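Local coordinates for protein pullulanase (Klebsiella oxytoca, PDB 2YOC) that hydrolyses the alpha-1,6-glucosidic linkages of pullulan and related branched glucans, and is exported by a type 2 secretion system, at residues Val23-Val35 with Tyr149-Gly161. Sequence-based numbering, arbitrary orientation.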
loop_
_atom_site.group_PDB
_atom_site.type_symbol
_atom_site.label_atom_id
_atom_site.label_comp_id
_atom_site.label_asym_id
_atom_site.label_seq_id
_atom_site.Cartn_x
_atom_site.Cartn_y
_atom_site.Cartn_z
ATOM N N VAL B 23 15.165 28.517 -55.738
ATOM C CA VAL B 23 14.727 27.186 -55.350
ATOM C C VAL B 23 14.148 26.498 -56.580
ATOM O O VAL B 23 13.332 27.075 -57.296
ATOM C CB VAL B 23 13.802 27.188 -54.111
ATOM C CG1 VAL B 23 13.232 25.796 -53.825
ATOM C CG2 VAL B 23 14.560 27.708 -52.885
ATOM N N ARG B 24 14.671 25.313 -56.885
ATOM C CA ARG B 24 14.261 24.550 -58.054
ATOM C C ARG B 24 14.137 23.046 -57.781
ATOM O O ARG B 24 14.695 22.535 -56.804
ATOM C CB ARG B 24 15.179 24.840 -59.261
ATOM C CG ARG B 24 16.679 24.815 -58.961
ATOM C CD ARG B 24 17.495 24.722 -60.235
ATOM N NE ARG B 24 17.624 23.358 -60.759
ATOM C CZ ARG B 24 18.594 22.516 -60.415
ATOM N NH1 ARG B 24 19.500 22.869 -59.511
ATOM N NH2 ARG B 24 18.655 21.306 -60.960
ATOM N N LEU B 25 13.374 22.360 -58.637
ATOM C CA LEU B 25 13.122 20.918 -58.573
ATOM C C LEU B 25 14.391 20.119 -58.974
ATOM O O LEU B 25 15.232 20.704 -59.653
ATOM C CB LEU B 25 11.959 20.602 -59.538
ATOM C CG LEU B 25 10.564 20.393 -58.929
ATOM C CD1 LEU B 25 10.011 21.657 -58.357
ATOM C CD2 LEU B 25 9.595 19.883 -59.958
ATOM N N PRO B 26 14.579 18.812 -58.617
ATOM C CA PRO B 26 15.792 18.086 -59.071
ATOM C C PRO B 26 15.950 18.026 -60.592
ATOM O O PRO B 26 14.933 17.977 -61.278
ATOM C CB PRO B 26 15.617 16.679 -58.472
ATOM C CG PRO B 26 14.164 16.528 -58.231
ATOM C CD PRO B 26 13.719 17.923 -57.820
ATOM N N ASP B 27 17.204 18.099 -61.125
ATOM C CA ASP B 27 17.450 18.066 -62.584
ATOM C C ASP B 27 17.189 16.683 -63.186
ATOM O O ASP B 27 18.103 15.929 -63.509
ATOM C CB ASP B 27 18.817 18.658 -62.991
ATOM C CG ASP B 27 18.979 18.948 -64.488
ATOM O OD1 ASP B 27 17.947 19.006 -65.209
ATOM O OD2 ASP B 27 20.129 19.169 -64.926
ATOM N N VAL B 28 15.911 16.361 -63.300
ATOM C CA VAL B 28 15.360 15.111 -63.809
ATOM C C VAL B 28 14.150 15.540 -64.640
ATOM O O VAL B 28 13.325 16.308 -64.139
ATOM C CB VAL B 28 14.929 14.190 -62.620
ATOM C CG1 VAL B 28 13.993 13.062 -63.096
ATOM C CG2 VAL B 28 16.139 13.633 -61.854
ATOM N N ALA B 29 14.039 15.082 -65.885
ATOM C CA ALA B 29 12.901 15.451 -66.727
ATOM C C ALA B 29 11.589 14.867 -66.152
ATOM O O ALA B 29 11.626 13.871 -65.414
ATOM C CB ALA B 29 13.124 14.962 -68.147
ATOM N N VAL B 30 10.440 15.511 -66.442
ATOM C CA VAL B 30 9.163 15.002 -65.945
ATOM C C VAL B 30 8.795 13.700 -66.678
ATOM O O VAL B 30 8.901 13.646 -67.905
ATOM C CB VAL B 30 8.010 16.040 -65.854
ATOM C CG1 VAL B 30 8.399 17.227 -64.987
ATOM C CG2 VAL B 30 7.535 16.506 -67.226
ATOM N N PRO B 31 8.441 12.629 -65.941
ATOM C CA PRO B 31 8.131 11.344 -66.595
ATOM C C PRO B 31 6.861 11.308 -67.435
ATOM O O PRO B 31 5.911 12.055 -67.176
ATOM C CB PRO B 31 8.036 10.377 -65.429
ATOM C CG PRO B 31 7.645 11.225 -64.278
ATOM C CD PRO B 31 8.318 12.538 -64.477
ATOM N N GLY B 32 6.852 10.391 -68.402
ATOM C CA GLY B 32 5.746 10.225 -69.336
ATOM C C GLY B 32 5.116 8.852 -69.423
ATOM O O GLY B 32 4.929 8.331 -70.528
ATOM N N GLU B 33 4.735 8.283 -68.260
ATOM C CA GLU B 33 4.047 6.991 -68.103
ATOM C C GLU B 33 4.878 5.749 -68.376
ATOM O O GLU B 33 4.864 4.827 -67.562
ATOM C CB GLU B 33 2.699 6.918 -68.869
ATOM C CG GLU B 33 1.699 8.035 -68.601
ATOM C CD GLU B 33 1.556 8.499 -67.164
ATOM O OE1 GLU B 33 0.796 7.869 -66.394
ATOM O OE2 GLU B 33 2.222 9.497 -66.808
ATOM N N ALA B 34 5.567 5.700 -69.526
ATOM C CA ALA B 34 6.368 4.562 -70.000
ATOM C C ALA B 34 5.510 3.358 -70.443
ATOM O O ALA B 34 5.895 2.670 -71.392
ATOM C CB ALA B 34 7.418 4.145 -68.970
ATOM N N VAL B 35 4.351 3.113 -69.776
ATOM C CA VAL B 35 3.432 2.011 -70.091
ATOM C C VAL B 35 1.971 2.497 -70.139
ATOM O O VAL B 35 1.478 3.081 -69.172
ATOM C CB VAL B 35 3.655 0.784 -69.157
ATOM C CG1 VAL B 35 2.467 -0.174 -69.170
ATOM C CG2 VAL B 35 4.940 0.040 -69.520
ATOM N N TYR B 149 -2.958 9.472 -58.982
ATOM C CA TYR B 149 -2.720 10.448 -60.056
ATOM C C TYR B 149 -2.981 9.815 -61.412
ATOM O O TYR B 149 -2.768 8.614 -61.572
ATOM C CB TYR B 149 -1.280 11.004 -59.986
ATOM C CG TYR B 149 -0.940 11.635 -58.653
ATOM C CD1 TYR B 149 -0.525 10.858 -57.574
ATOM C CD2 TYR B 149 -1.040 13.007 -58.464
ATOM C CE1 TYR B 149 -0.232 11.430 -56.338
ATOM C CE2 TYR B 149 -0.741 13.592 -57.237
ATOM C CZ TYR B 149 -0.343 12.799 -56.174
ATOM O OH TYR B 149 -0.081 13.362 -54.951
ATOM N N ASP B 150 -3.452 10.608 -62.388
ATOM C CA ASP B 150 -3.708 10.095 -63.735
ATOM C C ASP B 150 -2.396 9.924 -64.502
ATOM O O ASP B 150 -2.309 9.109 -65.430
ATOM C CB ASP B 150 -4.696 10.993 -64.510
ATOM C CG ASP B 150 -4.303 12.457 -64.610
ATOM O OD1 ASP B 150 -4.125 13.102 -63.543
ATOM O OD2 ASP B 150 -4.216 12.976 -65.756
ATOM N N SER B 151 -1.378 10.691 -64.103
ATOM C CA SER B 151 -0.084 10.641 -64.747
ATOM C C SER B 151 1.072 10.530 -63.773
ATOM O O SER B 151 0.950 10.885 -62.599
ATOM C CB SER B 151 0.102 11.827 -65.693
ATOM O OG SER B 151 0.660 12.967 -65.060
ATOM N N ARG B 152 2.200 10.041 -64.283
ATOM C CA ARG B 152 3.455 9.926 -63.572
ATOM C C ARG B 152 3.963 11.356 -63.339
ATOM O O ARG B 152 4.574 11.632 -62.305
ATOM C CB ARG B 152 4.441 9.137 -64.429
ATOM C CG ARG B 152 5.269 8.157 -63.636
ATOM C CD ARG B 152 5.235 6.832 -64.335
ATOM N NE ARG B 152 6.542 6.186 -64.434
ATOM C CZ ARG B 152 7.352 6.294 -65.483
ATOM N NH1 ARG B 152 7.018 7.060 -66.515
ATOM N NH2 ARG B 152 8.505 5.652 -65.502
ATOM N N ALA B 153 3.654 12.272 -64.293
ATOM C CA ALA B 153 3.995 13.697 -64.259
ATOM C C ALA B 153 3.323 14.381 -63.057
ATOM O O ALA B 153 4.021 14.921 -62.183
ATOM C CB ALA B 153 3.567 14.367 -65.564
ATOM N N ASP B 154 1.969 14.277 -62.988
ATOM C CA ASP B 154 1.111 14.808 -61.925
ATOM C C ASP B 154 1.590 14.331 -60.554
ATOM O O ASP B 154 1.602 15.116 -59.600
ATOM C CB ASP B 154 -0.357 14.406 -62.166
ATOM C CG ASP B 154 -1.053 15.137 -63.306
ATOM O OD1 ASP B 154 -0.420 15.320 -64.374
ATOM O OD2 ASP B 154 -2.248 15.478 -63.150
ATOM N N ALA B 155 2.039 13.061 -60.482
ATOM C CA ALA B 155 2.592 12.456 -59.280
ATOM C C ALA B 155 3.962 13.066 -58.957
ATOM O O ALA B 155 4.174 13.510 -57.834
ATOM C CB ALA B 155 2.716 10.957 -59.460
ATOM N N PHE B 156 4.879 13.111 -59.942
ATOM C CA PHE B 156 6.230 13.666 -59.792
ATOM C C PHE B 156 6.182 15.118 -59.260
ATOM O O PHE B 156 6.887 15.451 -58.286
ATOM C CB PHE B 156 6.997 13.532 -61.127
ATOM C CG PHE B 156 8.358 14.175 -61.198
ATOM C CD1 PHE B 156 8.499 15.478 -61.654
ATOM C CD2 PHE B 156 9.503 13.453 -60.900
ATOM C CE1 PHE B 156 9.757 16.071 -61.740
ATOM C CE2 PHE B 156 10.764 14.045 -60.997
ATOM C CZ PHE B 156 10.878 15.359 -61.376
ATOM N N ARG B 157 5.307 15.957 -59.878
ATOM C CA ARG B 157 5.098 17.359 -59.483
ATOM C C ARG B 157 4.670 17.426 -57.994
ATOM O O ARG B 157 5.225 18.212 -57.214
ATOM C CB ARG B 157 4.049 18.025 -60.399
ATOM C CG ARG B 157 4.516 18.309 -61.829
ATOM C CD ARG B 157 3.337 18.768 -62.671
ATOM N NE ARG B 157 3.612 18.759 -64.111
ATOM C CZ ARG B 157 2.807 18.221 -65.028
ATOM N NH1 ARG B 157 1.678 17.624 -64.663
ATOM N NH2 ARG B 157 3.123 18.277 -66.317
ATOM N N ALA B 158 3.728 16.540 -57.610
ATOM C CA ALA B 158 3.214 16.393 -56.257
ATOM C C ALA B 158 4.303 15.910 -55.319
ATOM O O ALA B 158 4.371 16.360 -54.184
ATOM C CB ALA B 158 2.074 15.412 -56.252
ATOM N N ALA B 159 5.170 15.016 -55.790
ATOM C CA ALA B 159 6.278 14.492 -55.003
ATOM C C ALA B 159 7.304 15.581 -54.690
ATOM O O ALA B 159 7.797 15.664 -53.565
ATOM C CB ALA B 159 6.934 13.345 -55.741
ATOM N N PHE B 160 7.585 16.449 -55.661
ATOM C CA PHE B 160 8.556 17.531 -55.460
ATOM C C PHE B 160 7.855 18.872 -55.256
ATOM O O PHE B 160 8.181 19.869 -55.896
ATOM C CB PHE B 160 9.591 17.517 -56.607
ATOM C CG PHE B 160 10.359 16.212 -56.620
ATOM C CD1 PHE B 160 11.361 15.971 -55.690
ATOM C CD2 PHE B 160 10.029 15.193 -57.511
ATOM C CE1 PHE B 160 12.051 14.754 -55.682
ATOM C CE2 PHE B 160 10.692 13.961 -57.468
ATOM C CZ PHE B 160 11.708 13.756 -56.568
ATOM N N GLY B 161 6.869 18.853 -54.359
ATOM C CA GLY B 161 6.033 19.998 -54.035
ATOM C C GLY B 161 5.455 20.023 -52.643
ATOM O O GLY B 161 5.816 19.232 -51.758
#
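Phe-156 of helix 152-159 lies under the extended loop that follows strand 23-24, packed against Pro-31, Val-30 and Val-28. Its CB meets Pro-31 CD at 3.7 Å. CG stands anti to the backbone N (chi1 174°), which carries the ring out from the helix toward the loop. There Pro-31 CD sits over one face in a CH-pi contact, 4.1 Å from the ring centroid. Further out, CE1 touches Val-30 CG1 at 3.7 Å. CE2 meets Val-28 CG1, and CZ reaches Val-28 O. One turn on, Phe-160 repeats the pattern: Pro-26 CG stands over its ring face, 3.9 Å from the centroid and 16° off the normal, while Leu-25 packs on its CB. Ile-52 of helix 49-52 touches both rings. At the helix start, Arg-152 N gives a hydrogen bond to Glu-33 OE2 (2.6 Å), nearly straight at 170°, on the syn lone pair. The Arg-152 guanidinium lies between Pro-31 CB and Glu-33 O, one on each face, and its NH2 forms a salt bridge with Asp-94. The extended segment 25-34 thus packs along the short helix 152-159, and the Glu-33 carboxylate takes the N-H of the helix's first residue, next to the N-cap residue Ser-151.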